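Local coordinates for protein coclaurine N-methyltransferase (Coptis japonica, PDB 6GKV) that catalyses transfer of a methyl group from S-adenosyl-L-methionine to the ring nitrogen of coclaurine, a benzyl-tetrahydroisoquinoline, in alkaloid biosynthesis, at residues Cys95-Glu99 with Asp100-Leu104; Arg286-Glu289 with Glu290-Lys293; Arg294-Ala297 with Asn298-Val301; Ile320-Trp323 with Arg324-Leu328. All coordinates share one frame; numbering follows the deposited sequence.

In the fold
Along the chain contact 1 comes first, in the loop that runs into helix 104-118; contacts 2 and 3 follow on helix 281-297 and its passage into helix 299-309, and contact 4 lies on helix 313-335. The centres of contacts 1 and 2 are about 11 Å apart, as are those of contacts 2 and 4, while contact 1 stays about 10 Å from contact 4 at the nearest atoms. Contact 2 therefore bridges the loop beside the S-adenosyl-L-homocysteine site and the helix carrying F326 of the N-methylheliamine pocket. The centre of contact 3 lies about 13 Å from those of contacts 2 and 4, and this contact continues the same helix packing toward the surface.

Contact 1 of 4, residues Cys95-Glu99 with Asp100-Leu104; sequences CYFKE and DSTTL
T102 folds back on E99 at a type I beta turn, E99 to T102, and its hydroxyl and backbone amide both end on one carbonyl. OG1 of T102 donates to O of E99 at 2.7 Å, lying in the carbonyl plane on a lone pair (C=O...O angle 123°). The second donor, N of T102, stands above that plane at 2.7 Å from O of E99. OG1 is brought there by a chi1 of -58°, which sets it beside its own backbone N and leaves CG2 on the other branch, 3.9 Å from CD2 of F97. The F97 ring meets the returning chain at its edge: T102 O lies in the ring plane, 3.6 Å from CD2, and CB of T102 is 3.8 Å from the same carbon. Farther along, CZ of F97 and SG of C95 both approach CD1 of L104, the former at 4.3 Å. A valine in place of T102 would remove the hydroxyl and would probably leave the E99 carbonyl without its in-plane donor, holding the turn less firmly. T103, at the N-cap of helix 104-118, turns its hydroxyl instead to the amide of E106. The chemistry implies a division of labour: two bonds on a single acceptor close the exposed turn, while the buried F97, C95 and L104 contribute apolar packing at the start of the helix.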
loop_
_atom_site.group_PDB
_atom_site.type_symbol
_atom_site.label_atom_id
_atom_site.label_comp_id
_atom_site.label_asym_id
_atom_site.label_seq_id
_atom_site.Cartn_x
_atom_site.Cartn_y
_atom_site.Cartn_z
ATOM N N CYS A 95 -8.265 3.873 21.866
ATOM C CA CYS A 95 -9.150 5.013 22.063
ATOM C C CYS A 95 -8.559 6.267 21.408
ATOM O O CYS A 95 -7.408 6.268 20.974
ATOM C CB CYS A 95 -9.401 5.255 23.535
ATOM S SG CYS A 95 -10.129 3.831 24.300
ATOM N N TYR A 96 -9.360 7.319 21.318
ATOM C CA TYR A 96 -8.961 8.489 20.560
ATOM C C TYR A 96 -8.834 9.721 21.444
ATOM O O TYR A 96 -9.822 10.229 21.976
ATOM C CB TYR A 96 -9.955 8.742 19.429
ATOM C CG TYR A 96 -9.417 9.659 18.372
ATOM C CD1 TYR A 96 -9.662 11.027 18.424
ATOM C CD2 TYR A 96 -8.649 9.166 17.332
ATOM C CE1 TYR A 96 -9.166 11.876 17.467
ATOM C CE2 TYR A 96 -8.148 10.010 16.359
ATOM C CZ TYR A 96 -8.405 11.363 16.429
ATOM O OH TYR A 96 -7.905 12.198 15.455
ATOM N N PHE A 97 -7.602 10.189 21.597
ATOM C CA PHE A 97 -7.316 11.370 22.393
ATOM C C PHE A 97 -6.996 12.548 21.457
ATOM O O PHE A 97 -5.904 12.605 20.881
ATOM C CB PHE A 97 -6.145 11.102 23.358
ATOM C CG PHE A 97 -6.381 9.957 24.324
ATOM C CD1 PHE A 97 -6.237 8.637 23.914
ATOM C CD2 PHE A 97 -6.711 10.204 25.646
ATOM C CE1 PHE A 97 -6.438 7.587 24.785
ATOM C CE2 PHE A 97 -6.914 9.156 26.536
ATOM C CZ PHE A 97 -6.781 7.840 26.104
ATOM N N LYS A 98 -7.952 13.468 21.294
ATOM C CA LYS A 98 -7.726 14.662 20.477
ATOM C C LYS A 98 -6.917 15.714 21.241
ATOM O O LYS A 98 -5.993 16.309 20.687
ATOM C CB LYS A 98 -9.053 15.258 19.974
ATOM C CG LYS A 98 -9.217 15.087 18.457
ATOM C CD LYS A 98 -10.453 15.758 17.835
ATOM C CE LYS A 98 -10.643 15.277 16.384
ATOM N NZ LYS A 98 -11.988 14.685 16.116
ATOM N N GLU A 99 -7.236 15.930 22.512
ATOM C CA GLU A 99 -6.512 16.925 23.307
ATOM C C GLU A 99 -5.834 16.359 24.549
ATOM O O GLU A 99 -6.293 15.385 25.137
ATOM C CB GLU A 99 -7.458 18.042 23.726
ATOM C CG GLU A 99 -8.007 18.841 22.583
ATOM C CD GLU A 99 -9.153 19.707 23.019
ATOM O OE1 GLU A 99 -10.251 19.574 22.439
ATOM O OE2 GLU A 99 -8.959 20.502 23.960
ATOM N N ASP A 100 -4.761 17.021 24.966
ATOM C CA ASP A 100 -3.973 16.610 26.128
ATOM C C ASP A 100 -4.776 16.331 27.406
ATOM O O ASP A 100 -4.363 15.497 28.216
ATOM C CB ASP A 100 -2.907 17.666 26.418
ATOM C CG ASP A 100 -1.868 17.754 25.320
ATOM O OD1 ASP A 100 -2.158 18.347 24.254
ATOM O OD2 ASP A 100 -0.761 17.218 25.516
ATOM N N SER A 101 -5.918 16.995 27.583
ATOM C CA SER A 101 -6.767 16.726 28.750
ATOM C C SER A 101 -7.959 15.813 28.433
ATOM O O SER A 101 -8.969 15.818 29.141
ATOM C CB SER A 101 -7.284 18.026 29.349
ATOM O OG SER A 101 -8.363 18.525 28.583
ATOM N N THR A 102 -7.853 15.035 27.365
ATOM C CA THR A 102 -8.882 14.052 27.082
ATOM C C THR A 102 -8.814 12.954 28.126
ATOM O O THR A 102 -7.740 12.397 28.376
ATOM C CB THR A 102 -8.722 13.440 25.682
ATOM O OG1 THR A 102 -8.767 14.482 24.707
ATOM C CG2 THR A 102 -9.841 12.452 25.398
ATOM N N THR A 103 -9.953 12.657 28.750
ATOM C CA THR A 103 -10.045 11.541 29.689
ATOM C C THR A 103 -10.151 10.202 28.942
ATOM O O THR A 103 -10.339 10.177 27.726
ATOM C CB THR A 103 -11.250 11.697 30.631
ATOM O OG1 THR A 103 -12.469 11.537 29.894
ATOM C CG2 THR A 103 -11.240 13.076 31.291
ATOM N N LEU A 104 -10.007 9.095 29.658
ATOM C CA LEU A 104 -10.122 7.790 29.020
ATOM C C LEU A 104 -11.547 7.585 28.533
ATOM O O LEU A 104 -11.774 7.066 27.432
ATOM C CB LEU A 104 -9.722 6.660 29.981
ATOM C CG LEU A 104 -9.969 5.225 29.485
ATOM C CD1 LEU A 104 -9.138 4.898 28.255
ATOM C CD2 LEU A 104 -9.723 4.193 30.594
#

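Contact 2 of 4, residues Arg286-Glu289 with Glu290-Lys293; sequences RTNE and EWLK
The middle of helix 281-297 carries two faces here: a salt-bridge network of R286, E290 and K293, and a second face where T287 and N288 meet W291, N288 being a residue of the N-methylheliamine pocket. On the charged face, NZ of K293 donates to OE2 of E290 at 2.9 Å, on the syn side and 34° out of the carboxylate plane. R286 lies alongside E290 and presents the edge of its guanidinium to the same oxygen, but NH2 of R286 to OE2 of E290 is a long bridge of 3.7 Å with the two planes 77° apart. NH2 of R286 also makes a weak hydrogen bond to T102 O. E290 is bent at chi2, which brings OE2 within reach of both K293 and R286. On the other face, CG2 of T287 sits over the six-membered ring of W291, a CH-pi contact of 3.8 Å to the centroid and 19° off the normal. The N288 amide stands steeply to the indole plane, OD1 coming within 3.5 Å of CE3 of W291. OD1 of N288 is buried without a polar partner, whereas ND2 is bonded to F284 O. W291 and L292 pack against C327 of helix 313-335, and E290 and W291 touch L104 of helix 104-118, while T287 OG1 is hydrogen-bonded to O of H283 on its own helix and to N of C95 in the loop before helix 104-118.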
loop_
_atom_site.group_PDB
_atom_site.type_symbol
_atom_site.label_atom_id
_atom_site.label_comp_id
_atom_site.label_asym_id
_atom_site.label_seq_id
_atom_site.Cartn_x
_atom_site.Cartn_y
_atom_site.Cartn_z
ATOM N N ARG A 286 -1.525 6.300 24.614
ATOM C CA ARG A 286 -2.142 6.995 25.733
ATOM C C ARG A 286 -3.219 6.132 26.363
ATOM O O ARG A 286 -3.420 6.157 27.582
ATOM C CB ARG A 286 -2.715 8.332 25.288
ATOM C CG ARG A 286 -1.655 9.439 25.149
ATOM C CD ARG A 286 -2.258 10.817 25.416
ATOM N NE ARG A 286 -2.996 10.845 26.677
ATOM C CZ ARG A 286 -3.890 11.774 27.006
ATOM N NH1 ARG A 286 -4.164 12.758 26.158
ATOM N NH2 ARG A 286 -4.520 11.708 28.177
ATOM N N THR A 287 -3.898 5.359 25.525
ATOM C CA THR A 287 -4.914 4.414 25.976
ATOM C C THR A 287 -4.351 3.421 27.005
ATOM O O THR A 287 -4.890 3.278 28.089
ATOM C CB THR A 287 -5.510 3.632 24.774
ATOM O OG1 THR A 287 -6.201 4.541 23.915
ATOM C CG2 THR A 287 -6.493 2.632 25.240
ATOM N N ASN A 288 -3.267 2.747 26.638
ATOM C CA ASN A 288 -2.610 1.791 27.495
ATOM C C ASN A 288 -2.093 2.445 28.763
ATOM O O ASN A 288 -1.988 1.790 29.822
ATOM C CB ASN A 288 -1.448 1.115 26.772
ATOM C CG ASN A 288 -1.897 -0.004 25.836
ATOM O OD1 ASN A 288 -2.156 -1.120 26.283
ATOM N ND2 ASN A 288 -1.929 0.272 24.531
ATOM N N GLU A 289 -1.745 3.725 28.646
ATOM C CA GLU A 289 -1.227 4.511 29.773
ATOM C C GLU A 289 -2.335 4.830 30.767
ATOM O O GLU A 289 -2.106 4.917 31.965
ATOM C CB GLU A 289 -0.581 5.817 29.268
ATOM C CG GLU A 289 -0.080 6.765 30.348
ATOM C CD GLU A 289 0.512 8.074 29.780
ATOM O OE1 GLU A 289 0.220 8.412 28.612
ATOM O OE2 GLU A 289 1.259 8.769 30.517
ATOM N N GLU A 290 -3.546 5.023 30.263
ATOM C CA GLU A 290 -4.646 5.374 31.145
ATOM C C GLU A 290 -5.115 4.126 31.882
ATOM O O GLU A 290 -5.557 4.201 33.028
ATOM C CB GLU A 290 -5.787 6.039 30.355
ATOM C CG GLU A 290 -5.430 7.442 29.814
ATOM C CD GLU A 290 -5.238 8.487 30.914
ATOM O OE1 GLU A 290 -6.098 8.567 31.817
ATOM O OE2 GLU A 290 -4.230 9.239 30.873
ATOM N N TRP A 291 -4.999 2.989 31.202
ATOM C CA TRP A 291 -5.296 1.692 31.771
ATOM C C TRP A 291 -4.343 1.387 32.932
ATOM O O TRP A 291 -4.761 0.943 34.011
ATOM C CB TRP A 291 -5.175 0.608 30.696
ATOM C CG TRP A 291 -6.290 0.570 29.695
ATOM C CD1 TRP A 291 -7.519 1.151 29.810
ATOM C CD2 TRP A 291 -6.275 -0.091 28.419
ATOM N NE1 TRP A 291 -8.273 0.889 28.686
ATOM C CE2 TRP A 291 -7.530 0.131 27.815
ATOM C CE3 TRP A 291 -5.317 -0.848 27.723
ATOM C CZ2 TRP A 291 -7.862 -0.381 26.559
ATOM C CZ3 TRP A 291 -5.649 -1.358 26.465
ATOM C CH2 TRP A 291 -6.912 -1.126 25.905
ATOM N N LEU A 292 -3.055 1.623 32.690
ATOM C CA LEU A 292 -2.025 1.380 33.691
ATOM C C LEU A 292 -2.232 2.241 34.943
ATOM O O LEU A 292 -2.140 1.735 36.057
ATOM C CB LEU A 292 -0.651 1.635 33.088
ATOM C CG LEU A 292 0.543 1.584 34.033
ATOM C CD1 LEU A 292 0.699 0.183 34.617
ATOM C CD2 LEU A 292 1.827 2.046 33.322
ATOM N N LYS A 293 -2.524 3.531 34.764
ATOM C CA LYS A 293 -2.856 4.405 35.902
ATOM C C LYS A 293 -4.002 3.825 36.714
ATOM O O LYS A 293 -4.028 3.941 37.932
ATOM C CB LYS A 293 -3.256 5.813 35.448
ATOM C CG LYS A 293 -2.119 6.765 35.076
ATOM C CD LYS A 293 -2.698 8.064 34.479
ATOM C CE LYS A 293 -1.645 8.892 33.763
ATOM N NZ LYS A 293 -2.238 9.984 32.910
#

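Contact 3 of 4, residues Arg294-Ala297 with Asn298-Val301; sequences RLDA and NLDV
N298 donates its backbone amide to O of L295 at 2.7 Å, with an N-H...O angle of 156°, where helix 281-297 gives way to helix 299-309. This is a helix-helix junction with N298 at the N-cap position of the second helix, although its side chain makes no capping bond there. Instead the carboxamide reaches back to the first helix: ND2 of N298 is modelled as a hydrogen bond to O of R294, but at 2.4 Å the separation is very short, so its exact geometry is doubtful. A chi1 of -51° sets CG beside the backbone N, which turns the carboxamide over the backbone of R294, toward its O. The backbone N of N298 also makes a weak bond to O of R294, at 3.4 Å. Within the new helix, N of V301 donates to O of N298.

Outward from these bonds, L299 lies alongside D296 and points the same way. Its CG is 3.6 Å from O of D296 and 3.7 Å from CA of D296, so the branch point rests on the backbone more than on the carboxylate. OD2 of D296 turns to the hydroxyl of Y21, and OD1 makes a long, weak ion pair with NE of R324. L299 also touches I320 and R324 of helix 313-335. An alanine in place of L299 is likely to open a gap beside D296 and I320 and weaken the packing of the junction on helix 313-335. CD1 of L299 also comes to 4.2 Å from OD1 of D296.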
loop_
_atom_site.group_PDB
_atom_site.type_symbol
_atom_site.label_atom_id
_atom_site.label_comp_id
_atom_site.label_asym_id
_atom_site.label_seq_id
_atom_site.Cartn_x
_atom_site.Cartn_y
_atom_site.Cartn_z
ATOM N N ARG A 294 -4.961 3.216 36.025
ATOM C CA ARG A 294 -6.141 2.694 36.694
ATOM C C ARG A 294 -5.842 1.441 37.491
ATOM O O ARG A 294 -6.458 1.212 38.518
ATOM C CB ARG A 294 -7.252 2.428 35.686
ATOM C CG ARG A 294 -7.914 3.703 35.246
ATOM C CD ARG A 294 -8.886 3.511 34.097
ATOM N NE ARG A 294 -9.569 4.771 33.845
ATOM C CZ ARG A 294 -10.844 4.994 34.125
ATOM N NH1 ARG A 294 -11.598 4.027 34.635
ATOM N NH2 ARG A 294 -11.366 6.184 33.871
ATOM N N LEU A 295 -4.905 0.629 37.014
ATOM C CA LEU A 295 -4.438 -0.509 37.793
ATOM C C LEU A 295 -3.883 -0.037 39.137
ATOM O O LEU A 295 -4.530 -0.190 40.169
ATOM C CB LEU A 295 -3.375 -1.294 37.025
ATOM C CG LEU A 295 -3.872 -2.072 35.814
ATOM C CD1 LEU A 295 -2.762 -2.927 35.213
ATOM C CD2 LEU A 295 -5.053 -2.922 36.226
ATOM N N ASP A 296 -2.707 0.586 39.095
ATOM C CA ASP A 296 -1.980 1.079 40.278
ATOM C C ASP A 296 -2.800 1.866 41.307
ATOM O O ASP A 296 -2.467 1.902 42.489
ATOM C CB ASP A 296 -0.817 1.962 39.816
ATOM C CG ASP A 296 0.163 1.215 38.942
ATOM O OD1 ASP A 296 0.267 -0.023 39.103
ATOM O OD2 ASP A 296 0.811 1.864 38.090
ATOM N N ALA A 297 -3.861 2.512 40.850
ATOM C CA ALA A 297 -4.690 3.321 41.730
ATOM C C ALA A 297 -5.750 2.462 42.434
ATOM O O ALA A 297 -6.355 2.881 43.425
ATOM C CB ALA A 297 -5.342 4.455 40.929
ATOM N N ASN A 298 -5.978 1.256 41.924
ATOM C CA ASN A 298 -6.979 0.383 42.526
ATOM C C ASN A 298 -6.400 -0.967 42.875
ATOM O O ASN A 298 -7.080 -1.986 42.764
ATOM C CB ASN A 298 -8.168 0.188 41.592
ATOM C CG ASN A 298 -8.721 1.486 41.082
ATOM O OD1 ASN A 298 -9.512 2.157 41.753
ATOM N ND2 ASN A 298 -8.305 1.856 39.887
ATOM N N LEU A 299 -5.138 -0.978 43.283
ATOM C CA LEU A 299 -4.503 -2.205 43.726
ATOM C C LEU A 299 -5.199 -2.725 44.975
ATOM O O LEU A 299 -5.207 -3.926 45.231
ATOM C CB LEU A 299 -3.015 -1.977 43.991
ATOM C CG LEU A 299 -2.265 -1.723 42.684
ATOM C CD1 LEU A 299 -0.817 -1.317 42.935
ATOM C CD2 LEU A 299 -2.350 -2.953 41.791
ATOM N N ASP A 300 -5.799 -1.817 45.739
ATOM C CA ASP A 300 -6.491 -2.202 46.963
ATOM C C ASP A 300 -7.695 -3.127 46.692
ATOM O O ASP A 300 -8.021 -3.957 47.536
ATOM C CB ASP A 300 -6.928 -0.955 47.759
ATOM C CG ASP A 300 -7.796 0.005 46.949
ATOM O OD1 ASP A 300 -7.659 0.040 45.707
ATOM O OD2 ASP A 300 -8.613 0.732 47.564
ATOM N N VAL A 301 -8.329 -3.004 45.524
ATOM C CA VAL A 301 -9.489 -3.832 45.150
ATOM C C VAL A 301 -9.116 -4.919 44.126
ATOM O O VAL A 301 -9.772 -5.969 44.035
ATOM C CB VAL A 301 -10.653 -2.952 44.590
ATOM C CG1 VAL A 301 -10.142 -1.996 43.536
ATOM C CG2 VAL A 301 -11.788 -3.800 44.018
#

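Contact 4 of 4, residues Ile320-Trp323 with Arg324-Leu328; sequences INYW and RGFCL. With F2W (6,7-dimethoxy-2-methyl-1,2,3,4-tetrahydroisoquinolin-2-ium), chain D.
OD1 of N321 takes a hydrogen bond from NH1 of R324 at 2.7 Å, the shortest polar bond of this stretch, with an N-H...O angle of 156°. The acceptor lies close to the guanidinium plane, at its edge, while the amide plane of N321 is inclined to that of the guanidinium. R324 reaches it as a chain extended from CG to NE, running side by side with N321, and CG1 of I320 covers one face of the guanidinium about 4.0 Å above its plane. ND2 of N321 is held separately by O of E15.

One turn on, the aromatic groups carry the contact. W323 presents an edge of its six-membered ring to the face of F326 in an edge-to-face pair, centroids 4.9 Å apart and planes at 55°; CZ3 of W323 stands over the centre of the F326 ring. With CG anti to the backbone N (chi1 -175°), F326 is set between W323 on one face and the bound N-methylheliamine on the other, where the methoxy carbon CAM lies 4.0 Å from CE2 of F326 and 3.3 Å from O of F326. The hydroxyl of Y322 approaches the F326 ring at its edge, 4.1 Å from CD1, and is itself hydrogen-bonded to V250 O. F326 thus forms an aromatic wall of the substrate pocket, backed by tryptophan.

Helix 313-335 is embraced by its neighbours: I320 and W323 pack on F306 of helix 299-309, W323 also on L295 of helix 281-297, while R324 touches Y21 and L328 touches I24, both of helix 21-39.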
loop_
_atom_site.group_PDB
_atom_site.type_symbol
_atom_site.label_atom_id
_atom_site.label_comp_id
_atom_site.label_asym_id
_atom_site.label_seq_id
_atom_site.Cartn_x
_atom_site.Cartn_y
_atom_site.Cartn_z
ATOM N N ILE A 320 -1.120 -9.484 38.235
ATOM C CA ILE A 320 -1.207 -8.031 38.173
ATOM C C ILE A 320 -0.013 -7.466 37.368
ATOM O O ILE A 320 -0.161 -6.523 36.601
ATOM C CB ILE A 320 -1.283 -7.416 39.585
ATOM C CG1 ILE A 320 -1.161 -5.896 39.536
ATOM C CG2 ILE A 320 -0.181 -7.930 40.453
ATOM C CD1 ILE A 320 -2.368 -5.207 38.950
ATOM N N ASN A 321 1.161 -8.072 37.505
ATOM C CA ASN A 321 2.315 -7.609 36.753
ATOM C C ASN A 321 2.226 -8.045 35.296
ATOM O O ASN A 321 2.917 -7.505 34.421
ATOM C CB ASN A 321 3.598 -8.113 37.397
ATOM C CG ASN A 321 3.916 -7.376 38.669
ATOM O OD1 ASN A 321 3.895 -6.144 38.691
ATOM N ND2 ASN A 321 4.197 -8.116 39.751
ATOM N N TYR A 322 1.373 -9.037 35.040
ATOM C CA TYR A 322 1.087 -9.411 33.671
ATOM C C TYR A 322 0.396 -8.236 33.006
ATOM O O TYR A 322 0.753 -7.816 31.907
ATOM C CB TYR A 322 0.187 -10.652 33.561
ATOM C CG TYR A 322 -0.307 -10.778 32.133
ATOM C CD1 TYR A 322 0.491 -11.377 31.167
ATOM C CD2 TYR A 322 -1.533 -10.239 31.734
ATOM C CE1 TYR A 322 0.086 -11.460 29.853
ATOM C CE2 TYR A 322 -1.949 -10.312 30.400
ATOM C CZ TYR A 322 -1.131 -10.932 29.472
ATOM O OH TYR A 322 -1.505 -11.041 28.162
ATOM N N TRP A 323 -0.629 -7.728 33.679
ATOM C CA TRP A 323 -1.430 -6.679 33.103
ATOM C C TRP A 323 -0.627 -5.369 33.013
ATOM O O TRP A 323 -0.788 -4.598 32.061
ATOM C CB TRP A 323 -2.725 -6.527 33.899
ATOM C CG TRP A 323 -3.722 -7.590 33.447
ATOM C CD1 TRP A 323 -4.160 -8.675 34.164
ATOM C CD2 TRP A 323 -4.331 -7.706 32.156
ATOM N NE1 TRP A 323 -5.027 -9.434 33.407
ATOM C CE2 TRP A 323 -5.151 -8.851 32.154
ATOM C CE3 TRP A 323 -4.286 -6.929 30.981
ATOM C CZ2 TRP A 323 -5.913 -9.250 31.057
ATOM C CZ3 TRP A 323 -5.042 -7.318 29.882
ATOM C CH2 TRP A 323 -5.841 -8.466 29.925
ATOM N N ARG A 324 0.275 -5.146 33.963
ATOM C CA ARG A 324 1.201 -4.013 33.881
ATOM C C ARG A 324 2.047 -4.091 32.627
ATOM O O ARG A 324 2.085 -3.147 31.862
ATOM C CB ARG A 324 2.104 -3.957 35.108
ATOM C CG ARG A 324 1.415 -3.418 36.342
ATOM C CD ARG A 324 2.232 -3.713 37.593
ATOM N NE ARG A 324 1.653 -3.056 38.751
ATOM C CZ ARG A 324 1.983 -3.324 40.008
ATOM N NH1 ARG A 324 2.889 -4.256 40.274
ATOM N NH2 ARG A 324 1.391 -2.668 40.996
ATOM N N GLY A 325 2.704 -5.225 32.398
ATOM C CA GLY A 325 3.458 -5.444 31.167
ATOM C C GLY A 325 2.620 -5.389 29.892
ATOM O O GLY A 325 3.135 -5.124 28.813
ATOM N N PHE A 326 1.327 -5.668 30.005
ATOM C CA PHE A 326 0.418 -5.521 28.876
ATOM C C PHE A 326 0.419 -4.072 28.432
ATOM O O PHE A 326 0.700 -3.737 27.290
ATOM C CB PHE A 326 -0.990 -5.941 29.292
ATOM C CG PHE A 326 -1.988 -5.941 28.184
ATOM C CD1 PHE A 326 -2.192 -7.090 27.421
ATOM C CD2 PHE A 326 -2.754 -4.818 27.922
ATOM C CE1 PHE A 326 -3.135 -7.110 26.404
ATOM C CE2 PHE A 326 -3.686 -4.828 26.904
ATOM C CZ PHE A 326 -3.876 -5.978 26.147
ATOM N N CYS A 327 0.081 -3.224 29.389
ATOM C CA CYS A 327 -0.061 -1.802 29.211
ATOM C C CYS A 327 1.281 -1.087 28.952
ATOM O O CYS A 327 1.339 -0.120 28.194
ATOM C CB CYS A 327 -0.758 -1.223 30.440
ATOM S SG CYS A 327 -2.382 -1.888 30.738
ATOM N N LEU A 328 2.354 -1.570 29.560
ATOM C CA LEU A 328 3.670 -0.986 29.348
ATOM C C LEU A 328 4.136 -1.292 27.936
ATOM O O LEU A 328 4.689 -0.401 27.253
ATOM C CB LEU A 328 4.686 -1.522 30.361
ATOM C CG LEU A 328 4.583 -1.166 31.853
ATOM C CD1 LEU A 328 5.732 -1.815 32.548
ATOM C CD2 LEU A 328 4.639 0.339 32.097
HETATM C CAM F2W D . -0.889 -3.676 24.360
HETATM O OAK F2W D . -0.361 -4.061 23.070
HETATM C CAB F2W D . -1.370 -4.524 22.263
HETATM C CAA F2W D . -2.714 -4.555 22.653
HETATM C CAF F2W D . -3.652 -5.059 21.756
HETATM C CAJ F2W D . -5.006 -5.095 22.038
HETATM C CAI F2W D . -5.884 -6.120 21.250
HETATM N NAH F2W D . -5.682 -5.761 19.837
HETATM C CAO F2W D . -6.298 -6.908 19.141
HETATM C CAG F2W D . -4.242 -6.011 19.728
HETATM C CAE F2W D . -3.277 -5.437 20.495
HETATM C CAD F2W D . -1.937 -5.437 20.118
HETATM C CAC F2W D . -0.991 -4.939 20.996
HETATM O OAL F2W D . 0.352 -4.881 20.736
HETATM C CAN F2W D . 0.829 -5.292 19.441
#